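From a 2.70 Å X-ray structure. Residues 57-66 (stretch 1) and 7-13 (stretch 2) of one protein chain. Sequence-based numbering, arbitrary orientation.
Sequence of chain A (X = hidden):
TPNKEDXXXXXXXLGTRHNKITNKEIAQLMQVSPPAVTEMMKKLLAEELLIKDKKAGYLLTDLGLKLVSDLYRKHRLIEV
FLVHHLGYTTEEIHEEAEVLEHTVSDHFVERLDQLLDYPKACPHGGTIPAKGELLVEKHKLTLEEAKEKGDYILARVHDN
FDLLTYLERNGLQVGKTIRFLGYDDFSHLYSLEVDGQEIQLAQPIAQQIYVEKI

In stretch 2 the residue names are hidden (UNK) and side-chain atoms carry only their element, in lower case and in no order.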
# COMPACT_ATOMS: atom_id res chain seq x y z
N GLY A 57 -26.20 -22.79 11.51
CA GLY A 57 -24.86 -23.33 11.65
C GLY A 57 -23.99 -22.42 12.48
O GLY A 57 -23.57 -22.78 13.58
N TYR A 58 -23.71 -21.23 11.94
CA TYR A 58 -23.11 -20.17 12.74
C TYR A 58 -23.85 -18.87 12.52
O TYR A 58 -24.37 -18.62 11.44
CB TYR A 58 -21.65 -19.98 12.39
CG TYR A 58 -20.83 -21.23 12.43
CD1 TYR A 58 -20.62 -21.97 11.28
CD2 TYR A 58 -20.23 -21.66 13.59
CE1 TYR A 58 -19.85 -23.12 11.30
CE2 TYR A 58 -19.45 -22.80 13.62
CZ TYR A 58 -19.26 -23.52 12.47
OH TYR A 58 -18.49 -24.66 12.48
N LEU A 59 -23.90 -18.05 13.57
CA LEU A 59 -24.39 -16.68 13.47
C LEU A 59 -23.25 -15.78 13.85
O LEU A 59 -22.45 -16.13 14.72
CB LEU A 59 -25.55 -16.43 14.45
CG LEU A 59 -27.02 -16.73 14.14
CD1 LEU A 59 -27.16 -17.94 13.27
CD2 LEU A 59 -27.82 -16.90 15.45
N LEU A 60 -23.17 -14.62 13.23
CA LEU A 60 -22.12 -13.68 13.61
C LEU A 60 -22.55 -12.78 14.76
O LEU A 60 -23.73 -12.38 14.88
CB LEU A 60 -21.66 -12.84 12.43
CG LEU A 60 -20.67 -13.59 11.54
CD1 LEU A 60 -21.40 -14.71 10.85
CD2 LEU A 60 -20.02 -12.68 10.53
N THR A 61 -21.58 -12.48 15.61
CA THR A 61 -21.80 -11.62 16.75
C THR A 61 -21.63 -10.19 16.29
O THR A 61 -21.12 -9.97 15.19
CB THR A 61 -20.77 -11.92 17.84
OG1 THR A 61 -19.49 -11.45 17.40
CG2 THR A 61 -20.68 -13.42 18.07
N ASP A 62 -22.03 -9.23 17.10
CA ASP A 62 -21.74 -7.85 16.76
C ASP A 62 -20.23 -7.67 16.50
O ASP A 62 -19.83 -7.07 15.50
CB ASP A 62 -22.26 -6.86 17.79
CG ASP A 62 -22.03 -5.40 17.37
OD1 ASP A 62 -20.88 -4.91 17.56
OD2 ASP A 62 -22.98 -4.77 16.85
N LEU A 63 -19.38 -8.21 17.35
CA LEU A 63 -17.94 -8.08 17.06
C LEU A 63 -17.60 -8.65 15.68
O LEU A 63 -16.83 -8.05 14.92
CB LEU A 63 -17.08 -8.73 18.14
CG LEU A 63 -15.60 -8.40 18.15
CD1 LEU A 63 -15.37 -7.15 18.99
CD2 LEU A 63 -14.81 -9.55 18.70
N GLY A 64 -18.20 -9.80 15.33
CA GLY A 64 -18.04 -10.37 14.00
C GLY A 64 -18.39 -9.43 12.83
O GLY A 64 -17.55 -9.13 11.99
N LEU A 65 -19.65 -8.98 12.78
CA LEU A 65 -20.09 -8.00 11.82
C LEU A 65 -19.20 -6.76 11.78
O LEU A 65 -18.87 -6.24 10.71
CB LEU A 65 -21.53 -7.59 12.11
CG LEU A 65 -22.57 -8.48 11.42
CD1 LEU A 65 -21.90 -9.73 10.85
CD2 LEU A 65 -23.70 -8.86 12.37
N LYS A 66 -18.82 -6.27 12.95
CA LYS A 66 -18.01 -5.08 12.95
C LYS A 66 -16.70 -5.36 12.20
O LYS A 66 -16.17 -4.47 11.51
CB LYS A 66 -17.78 -4.58 14.37
CG LYS A 66 -18.79 -3.50 14.81
CD LYS A 66 -18.41 -2.92 16.20
CE LYS A 66 -19.29 -1.72 16.56
NZ LYS A 66 -20.64 -1.78 15.89
N UNK A 7 -11.91 -16.10 6.35
CA UNK A 7 -12.95 -17.02 6.73
C UNK A 7 -14.24 -16.26 7.01
O UNK A 7 -15.31 -16.64 6.53
c UNK A 7 -10.27 -21.37 7.07
c UNK A 7 -12.35 -20.28 7.42
c UNK A 7 -10.34 -19.04 7.57
c UNK A 7 -9.61 -20.18 7.29
c UNK A 7 -11.64 -21.42 7.14
c UNK A 7 -12.52 -17.83 7.95
c UNK A 7 -11.72 -19.07 7.63
o UNK A 7 -9.56 -22.52 6.79
N UNK A 8 -14.15 -15.19 7.79
CA UNK A 8 -15.32 -14.41 8.18
C UNK A 8 -16.00 -13.86 6.96
O UNK A 8 -17.23 -13.81 6.92
c UNK A 8 -16.52 -14.24 10.87
c UNK A 8 -15.27 -13.40 10.61
c UNK A 8 -15.43 -12.02 11.20
c UNK A 8 -14.97 -13.25 9.11
N UNK A 9 -15.21 -13.42 5.97
CA UNK A 9 -15.81 -12.92 4.74
C UNK A 9 -16.65 -14.05 4.17
O UNK A 9 -17.86 -13.91 3.99
c UNK A 9 -15.18 -11.34 2.83
n UNK A 9 -14.34 -10.83 -0.26
c UNK A 9 -14.80 -12.07 0.44
c UNK A 9 -14.75 -12.48 3.74
c UNK A 9 -15.84 -11.84 1.54
N UNK A 10 -16.00 -15.19 3.92
CA UNK A 10 -16.66 -16.38 3.41
C UNK A 10 -17.97 -16.67 4.17
O UNK A 10 -19.06 -16.53 3.64
s UNK A 10 -16.49 -19.18 3.27
c UNK A 10 -15.71 -17.57 3.48
N UNK A 11 -17.84 -17.07 5.42
CA UNK A 11 -18.99 -17.33 6.27
C UNK A 11 -20.05 -16.26 6.15
O UNK A 11 -21.24 -16.53 6.25
c UNK A 11 -18.62 -19.80 8.13
c UNK A 11 -17.69 -18.64 7.93
c UNK A 11 -18.54 -17.40 7.72
c UNK A 11 -16.79 -18.44 9.12
N UNK A 12 -19.60 -15.02 5.99
CA UNK A 12 -20.52 -13.90 5.99
C UNK A 12 -21.40 -14.00 4.76
O UNK A 12 -22.62 -13.99 4.88
c UNK A 12 -20.72 -10.74 4.53
c UNK A 12 -21.51 -10.98 6.78
c UNK A 12 -22.38 -9.25 5.39
c UNK A 12 -19.76 -12.59 5.97
o UNK A 12 -23.24 -8.18 5.25
c UNK A 12 -20.67 -11.41 5.76
c UNK A 12 -21.56 -9.66 4.34
c UNK A 12 -22.36 -9.91 6.61
N UNK A 13 -20.77 -14.10 3.59
CA UNK A 13 -21.50 -14.25 2.35
C UNK A 13 -22.17 -15.62 2.27
O UNK A 13 -23.20 -15.78 1.60
c UNK A 13 -18.27 -13.93 0.16
o UNK A 13 -17.22 -14.52 -0.18
o UNK A 13 -18.58 -12.79 -0.26
c UNK A 13 -20.61 -13.99 1.11
c UNK A 13 -19.24 -14.63 1.12

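Position 7 carries eight side-chain atoms, seven carbons and one oxygen: a single carbon leads to a six-membered carbon ring, and the oxygen sits on the ring carbon farthest from the backbone. The side chain is out of reach of stretch 1, so it takes no part in the contact. That is Tyr7.

Position 8 has four carbons, forked at the second, and its CA-to-CB bond points toward stretch 1. The second carbon bears two terminal carbons; one packs on Leu60 CD2 and the other on the Gly64 carbonyl. This is Leu8. Its CD2 lies 3.8 Å from Leu60 CD2, an apolar contact, and its CD1 lies 3.7 Å from Gly64 O. The CA atoms of Gly64 and Leu8 are 7.6 Å apart, a close backbone approach at a residue that has no side chain.

Position 9 shows four carbons in a row ending in nitrogen. Its CA-to-CB bond points away from stretch 1, and its side chain makes no contact with stretch 1. This is Lys9.

Position 10 has one carbon followed by one sulfur, a short chain out of reach of stretch 1. It is Cys10.

Position 11 again has four carbons forked at the second, with CA-to-CB directed toward stretch 1; a terminal carbon approaches the Tyr58 ring obliquely. It is Leu11. Its CD2 meets Tyr58 CD1 at 4.3 Å. Leu11 N donates to Tyr7 O at 2.8 Å, the i to i-4 spacing of a helix.

Position 12 has one carbon, then a six-carbon ring bearing one oxygen. Although its CA-to-CB bond points sideways, the ring reaches two leucines, Leu60 and Leu65, so it is Tyr12. Leu60 CD2 lies 4.4 Å from Tyr12 CD2, at the ring edge and near its plane, while Leu65 CD1 lies 4.3 Å from Tyr12 CE2.

Position 13 has three carbons, the third carrying two oxygens: a carboxylate, out of reach of stretch 1. Hence Glu13.

The side-chain contacts are apolar, Leu8 also packs against the Gly64 carbonyl, and no hydrogen bond crosses; the contact buries 260 Å² summed over both sides. Leu8, Leu11 and Tyr12 supply the helical side, as spacings of three and four residues place them along one flank. In the strand, Tyr58 and Leu60 point toward the helix while the intervening Leu59 is out of reach, the expected alternation. The strand crosses the helix at 106°. Beyond it, Thr61 caps the following helix, Gly64 N donating to Thr61 OG1 at 2.9 Å and 166°; Gly64 and Leu65 in that helix extend the surface met by Leu8 and Tyr12.

Stretch 2 (7-13) YLKCLYE
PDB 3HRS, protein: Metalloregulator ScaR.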